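Local structure of genome packaging NTPase B204 (Sulfolobus turreted icosahedral virus 2, 4KFU) at residues 6-11 with 146-151; 35-40 with 69-74; 139-144 with 159-164. The protein is a P-loop NTPase of the FtsK-HerA superfamily that powers packaging of the viral DNA genome, probably by coupling ATP hydrolysis to DNA translocation. All blocks are in the same frame, centred on the assembly; numbering follows the deposited sequence. Where two conformers were deposited one is given.

Interaction 1: 6-11 with 146-151; sequences IVVLVG and IVYKQA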
# COMPACT_ATOMS: atom_id res chain seq x y z
N ILE A 6 3.67 8.02 -0.17
CA ILE A 6 3.82 6.58 -0.19
C ILE A 6 3.52 6.10 1.24
O ILE A 6 4.18 6.53 2.20
CB ILE A 6 5.22 6.14 -0.62
CG1 ILE A 6 5.44 6.50 -2.10
CG2 ILE A 6 5.37 4.64 -0.43
CD1 ILE A 6 6.88 6.37 -2.59
N VAL A 7 2.50 5.26 1.38
CA VAL A 7 2.11 4.73 2.68
C VAL A 7 2.28 3.23 2.65
O VAL A 7 1.85 2.55 1.71
CB VAL A 7 0.65 5.07 3.02
CG1 VAL A 7 0.26 4.46 4.35
CG2 VAL A 7 0.45 6.57 3.05
N VAL A 8 2.92 2.70 3.69
CA VAL A 8 3.16 1.26 3.76
C VAL A 8 2.51 0.71 5.02
O VAL A 8 2.76 1.20 6.13
CB VAL A 8 4.67 0.95 3.75
CG1 VAL A 8 4.90 -0.56 3.80
CG2 VAL A 8 5.31 1.55 2.48
N LEU A 9 1.66 -0.30 4.84
CA LEU A 9 1.02 -0.95 5.98
C LEU A 9 1.60 -2.34 6.18
O LEU A 9 1.65 -3.15 5.25
CB LEU A 9 -0.48 -1.07 5.76
CG LEU A 9 -1.23 0.12 5.16
CD1 LEU A 9 -2.69 -0.28 4.99
CD2 LEU A 9 -1.10 1.34 6.05
N VAL A 10 2.01 -2.63 7.41
CA VAL A 10 2.58 -3.93 7.74
C VAL A 10 1.80 -4.55 8.89
O VAL A 10 1.64 -3.93 9.95
CB VAL A 10 4.04 -3.83 8.18
CG1 VAL A 10 4.61 -5.23 8.42
CG2 VAL A 10 4.85 -3.07 7.12
N GLY A 11 1.32 -5.77 8.69
CA GLY A 11 0.56 -6.42 9.75
C GLY A 11 0.27 -7.87 9.46
O GLY A 11 -0.02 -8.22 8.31
N ILE A 146 14.22 -0.85 0.37
CA ILE A 146 14.07 0.50 -0.19
C ILE A 146 12.64 1.03 -0.15
O ILE A 146 12.43 2.24 -0.10
CB ILE A 146 14.67 0.65 -1.61
CG1 ILE A 146 14.07 -0.37 -2.59
CG2 ILE A 146 16.18 0.53 -1.54
CD1 ILE A 146 14.38 -0.06 -4.03
N VAL A 147 11.66 0.13 -0.15
CA VAL A 147 10.27 0.55 0.10
C VAL A 147 10.14 1.34 1.40
O VAL A 147 9.46 2.38 1.45
CB VAL A 147 9.29 -0.64 0.13
CG1 VAL A 147 7.90 -0.20 0.61
CG2 VAL A 147 9.18 -1.29 -1.25
N TYR A 148 10.79 0.88 2.47
CA TYR A 148 10.67 1.60 3.74
C TYR A 148 11.49 2.88 3.74
O TYR A 148 11.09 3.85 4.39
CB TYR A 148 11.03 0.70 4.94
CG TYR A 148 10.25 -0.59 4.94
CD1 TYR A 148 8.89 -0.59 5.22
CD2 TYR A 148 10.85 -1.80 4.62
CE1 TYR A 148 8.15 -1.77 5.21
CE2 TYR A 148 10.11 -2.99 4.59
CZ TYR A 148 8.76 -2.96 4.90
OH TYR A 148 8.02 -4.12 4.90
N LYS A 149 12.61 2.90 3.04
CA LYS A 149 13.42 4.11 2.96
C LYS A 149 12.72 5.21 2.14
O LYS A 149 12.90 6.41 2.39
CB LYS A 149 14.79 3.81 2.36
CG LYS A 149 15.57 2.70 3.07
CD LYS A 149 15.71 2.96 4.57
CE LYS A 149 16.51 4.22 4.84
NZ LYS A 149 17.44 4.03 5.99
N GLN A 150 11.91 4.80 1.17
CA GLN A 150 11.23 5.75 0.30
C GLN A 150 9.83 6.15 0.77
O GLN A 150 9.22 7.08 0.22
CB GLN A 150 11.14 5.19 -1.13
CG GLN A 150 12.48 5.06 -1.82
CD GLN A 150 13.25 6.37 -1.85
OE1 GLN A 150 14.35 6.47 -1.30
NE2 GLN A 150 12.68 7.39 -2.48
N ALA A 151 9.31 5.44 1.75
CA ALA A 151 7.95 5.71 2.24
C ALA A 151 7.86 7.09 2.92
O ALA A 151 8.88 7.63 3.37
CB ALA A 151 7.51 4.61 3.19
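The phenol oxygen of Y148, which hydrogen-bonds to the backbone O of V140, stands 4.0 Å from V10 CG2, a methyl group that meets the tyrosine ring at its edge, near the ring plane. Two residues earlier on the strand V8 CG1 approaches Y148 CE1 to 3.7 Å, coming in obliquely, and both valines lie at about a right angle to the tyrosine side chain. Y148 CG is anti to its carbonyl carbon, beside the backbone N (chi1 -53°); CE1 and OH of the ring meet the two valines. V8 divides its branches between two targets. CG1, anti to the backbone N (chi1 -179°), serves the tyrosine, while CG2 packs 3.6 Å from V147 CG1 and 3.8 Å from A151 CB. In the fold, strand 6-10 runs straight into the P-loop and lies in the sheet between strands 131-137 and 153-156. Helix 145-150 links these two parallel neighbours in a beta-alpha-beta crossover that passes over strand 6-10, covering the face that carries I6, V8 and V10. The opposite face, with V7 and L9, is packed by I21 and F25 of helix 17-31. At the start of the strand the partners are Q150 and A151, where the chain leaves the helix region: I6 CG2 lies 3.9 Å from A151 CA, and I6 CD1 sits 3.7 Å from Q150 O. Q150 itself turns its amide away, with NE2 donating to L123 O. Beside I6, the carboxylate of D152 accepts from the I6 backbone N through OD2.

Interaction 2: 35-40 with 69-74; sequences SYIIDD and VVVYDR. With ZN (zinc ion), chain L.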
# COMPACT_ATOMS: atom_id res chain seq x y z
N SER A 35 -9.26 10.00 -6.62
CA SER A 35 -9.48 8.73 -7.30
C SER A 35 -8.51 7.65 -6.81
O SER A 35 -7.45 7.95 -6.26
CB SER A 35 -9.32 8.90 -8.82
OG SER A 35 -7.97 9.20 -9.15
N TYR A 36 -8.88 6.39 -7.00
CA TYR A 36 -7.97 5.31 -6.68
C TYR A 36 -8.08 4.12 -7.63
O TYR A 36 -9.13 3.87 -8.25
CB TYR A 36 -8.09 4.87 -5.21
CG TYR A 36 -9.47 4.41 -4.79
CD1 TYR A 36 -9.98 3.18 -5.21
CD2 TYR A 36 -10.26 5.18 -3.95
CE1 TYR A 36 -11.24 2.75 -4.83
CE2 TYR A 36 -11.52 4.76 -3.56
CZ TYR A 36 -12.00 3.55 -4.00
OH TYR A 36 -13.25 3.12 -3.61
N ILE A 37 -6.97 3.40 -7.74
CA ILE A 37 -6.87 2.16 -8.49
C ILE A 37 -6.41 1.08 -7.51
O ILE A 37 -5.37 1.24 -6.85
CB ILE A 37 -5.82 2.28 -9.62
CG1 ILE A 37 -6.12 3.49 -10.51
CG2 ILE A 37 -5.74 1.00 -10.43
CD1 ILE A 37 -4.99 3.84 -11.46
N ILE A 38 -7.18 -0.01 -7.41
CA ILE A 38 -6.77 -1.10 -6.52
C ILE A 38 -6.26 -2.33 -7.27
O ILE A 38 -7.00 -2.95 -8.05
CB ILE A 38 -7.93 -1.55 -5.60
CG1 ILE A 38 -8.52 -0.34 -4.85
CG2 ILE A 38 -7.45 -2.61 -4.63
CD1 ILE A 38 -9.76 -0.69 -4.01
N ASP A 39 -5.00 -2.68 -7.02
CA ASP A 39 -4.38 -3.90 -7.54
C ASP A 39 -4.67 -5.01 -6.54
O ASP A 39 -4.05 -5.09 -5.47
CB ASP A 39 -2.87 -3.66 -7.71
CG ASP A 39 -2.09 -4.90 -8.15
OD1 ASP A 39 -2.69 -5.86 -8.67
OD2 ASP A 39 -0.85 -4.93 -7.97
N ASP A 40 -5.64 -5.87 -6.89
CA ASP A 40 -6.22 -6.87 -5.98
C ASP A 40 -5.75 -8.29 -6.35
O ASP A 40 -5.87 -8.71 -7.51
CB ASP A 40 -7.75 -6.78 -6.08
CG ASP A 40 -8.49 -7.52 -4.95
OD1 ASP A 40 -7.90 -8.41 -4.28
OD2 ASP A 40 -9.68 -7.22 -4.75
N VAL A 69 -11.50 2.32 -9.50
CA VAL A 69 -11.27 1.11 -10.28
C VAL A 69 -10.55 0.01 -9.50
O VAL A 69 -9.63 0.27 -8.71
CB VAL A 69 -10.56 1.44 -11.63
CG1 VAL A 69 -9.31 2.25 -11.39
CG2 VAL A 69 -10.25 0.18 -12.43
N VAL A 70 -10.99 -1.22 -9.74
CA VAL A 70 -10.44 -2.39 -9.08
C VAL A 70 -9.98 -3.37 -10.15
O VAL A 70 -10.75 -3.74 -11.05
CB VAL A 70 -11.51 -3.07 -8.20
CG1 VAL A 70 -10.95 -4.33 -7.54
CG2 VAL A 70 -12.03 -2.09 -7.16
N VAL A 71 -8.71 -3.76 -10.06
CA VAL A 71 -8.09 -4.64 -11.03
C VAL A 71 -7.72 -5.95 -10.34
O VAL A 71 -6.84 -5.96 -9.48
CB VAL A 71 -6.78 -4.02 -11.56
CG1 VAL A 71 -6.31 -4.76 -12.80
CG2 VAL A 71 -6.95 -2.53 -11.83
N TYR A 72 -8.35 -7.05 -10.71
CA TYR A 72 -7.89 -8.34 -10.20
C TYR A 72 -6.64 -8.77 -10.96
O TYR A 72 -6.66 -8.89 -12.18
CB TYR A 72 -8.95 -9.43 -10.30
CG TYR A 72 -8.37 -10.77 -9.95
CD1 TYR A 72 -8.02 -11.08 -8.64
CD2 TYR A 72 -8.13 -11.73 -10.94
CE1 TYR A 72 -7.46 -12.30 -8.31
CE2 TYR A 72 -7.57 -12.96 -10.62
CZ TYR A 72 -7.24 -13.24 -9.30
OH TYR A 72 -6.68 -14.46 -8.97
N ASP A 73 -5.56 -9.02 -10.22
CA ASP A 73 -4.27 -9.38 -10.83
C ASP A 73 -4.00 -10.88 -10.74
O ASP A 73 -3.61 -11.40 -9.69
CB ASP A 73 -3.13 -8.60 -10.16
CG ASP A 73 -1.75 -8.99 -10.67
OD1 ASP A 73 -1.64 -9.63 -11.74
OD2 ASP A 73 -0.76 -8.64 -10.00
N ARG A 74 -4.19 -11.57 -11.87
CA ARG A 74 -4.08 -13.01 -11.94
C ARG A 74 -2.63 -13.47 -12.08
O ARG A 74 -2.21 -14.40 -11.39
CB ARG A 74 -4.92 -13.53 -13.13
CG ARG A 74 -4.70 -15.00 -13.46
ZN ZN L . -0.64 -7.05 -8.73
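The carboxylates of D39 and D73, their planes 35° apart, converge on one zinc ion but use it differently. D39 chelates with both oxygens, OD1 at 2.4 Å and OD2 at 2.3 Å from the zinc, whereas D73 gives a single oxygen, OD2, at 2.0 Å. D39 OD1 also presses against the D73 side chain, 3.1 Å from its CB. The other flat group is the Y72 ring; D40 O lies obliquely to it, 3.4 Å from CD1. H41 and H108 complete the metal site. In both aspartates CG is anti to the backbone N (chi1 176°), and both carboxylates turn to the zinc.

Leading up to the zinc, the two segments are parallel strands in register, I37 beside V69 through to D40 beside Y72, joined by five backbone hydrogen bonds. They are neighbours in the parallel part of the central sheet of this P-loop NTPase, and the zinc bridges their C-terminal ends. The last bond, D73 N to D40 O at 2.7 Å, extends the pairing one residue beyond strand 68-72 and ties down the backbone of a zinc ligand. On the face shared with D39, V69 CG1, set between its backbone N and carbonyl carbon (chi1 53°), meets I37 CG1 at 3.5 Å and also lies against Y36 O. I37 CG2 touches V71 CG2 at 4.0 Å. The other face carries I38 alongside V70, then D40 beside Y72; the D40 carboxylate is held by Y50 N, S48 OG and N42 N.

Strand 35-40 lies between strands 68-72 and 98-102, with helix 78-95 packed on the I37 and V71 face and helix 17-31 against Y36 and I38.

Interaction 3: 139-144 with 159-164; sequences RVYDLM and TREPNE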
# COMPACT_ATOMS: atom_id res chain seq x y z
N ARG A 139 4.57 -9.41 6.67
CA ARG A 139 5.78 -9.32 7.49
C ARG A 139 6.67 -8.21 6.94
O ARG A 139 6.70 -8.00 5.72
CB ARG A 139 6.56 -10.65 7.49
CG ARG A 139 5.73 -11.90 7.85
CD ARG A 139 5.80 -12.26 9.32
NE ARG A 139 4.97 -13.42 9.66
CZ ARG A 139 5.41 -14.55 10.22
NH1 ARG A 139 6.70 -14.70 10.52
NH2 ARG A 139 4.56 -15.53 10.49
N VAL A 140 7.39 -7.49 7.80
CA VAL A 140 8.22 -6.37 7.33
C VAL A 140 9.25 -6.85 6.31
O VAL A 140 9.51 -6.17 5.30
CB VAL A 140 8.92 -5.62 8.51
CG1 VAL A 140 9.81 -6.56 9.27
CG2 VAL A 140 9.75 -4.46 8.01
N TYR A 141 9.79 -8.04 6.54
CA TYR A 141 10.84 -8.57 5.68
C TYR A 141 10.36 -9.16 4.34
O TYR A 141 11.17 -9.67 3.55
CB TYR A 141 11.72 -9.56 6.45
CG TYR A 141 10.97 -10.70 7.13
CD1 TYR A 141 10.34 -11.69 6.37
CD2 TYR A 141 10.91 -10.80 8.52
CE1 TYR A 141 9.66 -12.74 6.97
CE2 TYR A 141 10.24 -11.85 9.13
CZ TYR A 141 9.61 -12.81 8.35
OH TYR A 141 8.94 -13.85 8.94
N ASP A 142 9.05 -9.06 4.06
CA ASP A 142 8.50 -9.51 2.78
C ASP A 142 8.91 -8.57 1.66
O ASP A 142 8.94 -8.98 0.50
CB ASP A 142 6.96 -9.52 2.80
CG ASP A 142 6.37 -10.59 3.70
OD1 ASP A 142 7.08 -11.53 4.10
OD2 ASP A 142 5.16 -10.47 4.00
N LEU A 143 9.21 -7.32 1.98
CA LEU A 143 9.44 -6.32 0.92
C LEU A 143 10.89 -5.83 0.83
O LEU A 143 11.64 -5.90 1.81
CB LEU A 143 8.54 -5.10 1.15
CG LEU A 143 7.06 -5.36 1.38
CD1 LEU A 143 6.32 -4.05 1.60
CD2 LEU A 143 6.45 -6.15 0.21
N MET A 144 11.25 -5.30 -0.34
CA MET A 144 12.52 -4.62 -0.53
C MET A 144 12.69 -3.52 0.51
O MET A 144 11.80 -2.70 0.69
CB MET A 144 12.57 -3.96 -1.92
CG MET A 144 12.84 -4.91 -3.06
SD MET A 144 12.16 -4.31 -4.63
CE MET A 144 11.92 -2.60 -4.27
N THR A 159 3.95 -6.88 16.55
CA THR A 159 4.84 -8.01 16.36
C THR A 159 5.94 -8.08 17.41
O THR A 159 6.38 -7.05 17.92
CB THR A 159 5.48 -8.02 14.94
OG1 THR A 159 6.22 -9.23 14.78
CG2 THR A 159 6.41 -6.82 14.76
N ARG A 160 6.37 -9.29 17.74
CA ARG A 160 7.59 -9.49 18.54
C ARG A 160 8.52 -10.48 17.87
O ARG A 160 9.44 -11.00 18.50
CB ARG A 160 7.25 -9.96 19.96
CG ARG A 160 6.58 -8.89 20.79
CD ARG A 160 6.36 -9.33 22.21
NE ARG A 160 5.66 -8.29 22.94
CZ ARG A 160 5.62 -8.20 24.27
NH1 ARG A 160 6.25 -9.10 25.01
NH2 ARG A 160 4.94 -7.21 24.84
N GLU A 161 8.30 -10.74 16.58
CA GLU A 161 9.16 -11.66 15.85
C GLU A 161 10.55 -11.02 15.64
O GLU A 161 10.65 -9.95 15.05
CB GLU A 161 8.51 -12.05 14.52
CG GLU A 161 9.05 -13.33 13.91
CD GLU A 161 10.34 -13.12 13.14
OE1 GLU A 161 10.53 -12.02 12.57
OE2 GLU A 161 11.19 -14.05 13.12
N PRO A 162 11.61 -11.68 16.14
CA PRO A 162 12.96 -11.10 16.21
C PRO A 162 13.50 -10.60 14.87
O PRO A 162 14.09 -9.52 14.84
CB PRO A 162 13.82 -12.26 16.73
CG PRO A 162 12.87 -13.10 17.50
CD PRO A 162 11.56 -13.02 16.76
N ASN A 163 13.30 -11.34 13.78
CA ASN A 163 13.75 -10.84 12.48
C ASN A 163 12.99 -9.59 12.04
O ASN A 163 13.57 -8.67 11.45
CB ASN A 163 13.69 -11.92 11.39
CG ASN A 163 14.60 -11.58 10.19
OD1 ASN A 163 15.65 -10.96 10.36
ND2 ASN A 163 14.18 -11.99 8.99
N GLU A 164 11.70 -9.55 12.34
CA GLU A 164 10.92 -8.36 12.06
C GLU A 164 11.41 -7.17 12.85
O GLU A 164 11.52 -6.08 12.32
CB GLU A 164 9.44 -8.58 12.37
CG GLU A 164 8.70 -9.40 11.33
CD GLU A 164 7.18 -9.18 11.38
OE1 GLU A 164 6.51 -9.91 12.13
OE2 GLU A 164 6.66 -8.28 10.67
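A 3-10 turn at 140-142 abuts the start of helix 162-171, with V140 CA 5.8 Å from E164 CA. That helix opens with E161 as N-cap, preceded by an ST turn in which T159 OG1 accepts from E161 N. The capping bond from E164 N to E161 OE1 measures 2.7 Å and runs nearly along the carboxylate C-O axis; a second one, from N163 N to E161 OE2, is weak. E164 makes the hydrogen bond between the segments. Its OE2 accepts from V140 N at 3.1 Å on the anti side, 30° out of the carboxylate plane, while OE1 takes the T159 hydroxyl at 2.8 Å from above that plane. One carboxylate is thereby gripped from both segments and fixed in rotation. The positive charge of R139 lies nearby, beyond salt-bridge range, and may favour the ionised form of E164.

Y141 CG lies between the backbone N and the carbonyl carbon (chi1 54°); its ring touches E161, N163 and E164. E161 OE1 lies in the ring plane at the edge, 3.5 Å from CE2, with the carboxylate turned 81° to the ring. E164 CG approaches the same CE2 at 3.6 Å, obliquely, as does the N163 amide near CD2; N163 OD1 is engaged by R166. R139 CB lies over one face of the ring, 3.7 Å above its plane and offset toward the rim; the R139 chain is bent at chi2, and its NH1 donates to Y141 OH at 2.9 Å.

Interactions 1 and 3 adjoin: the Y148 hydroxyl of interaction 1 lies 2.6 Å from V140 O of interaction 3, and V10 CG1 packs 3.6 Å from V140 N, so the 3-10 turn touches Y148 and V10 in one contact and E164 in the other. Interaction 2 stands apart in the same sheet as strand 6-10, its centre about 19 Å from that of interaction 1 and about 26 Å from that of interaction 3. A bound AMPPCP lies about 10 Å from the V10 side chain, one about 9 Å from that of D40 and one about 10 Å from that of R139. Strand 6-10 leads into the P-loop, where G11 O accepts from K17, a residue of the AMPPCP pocket.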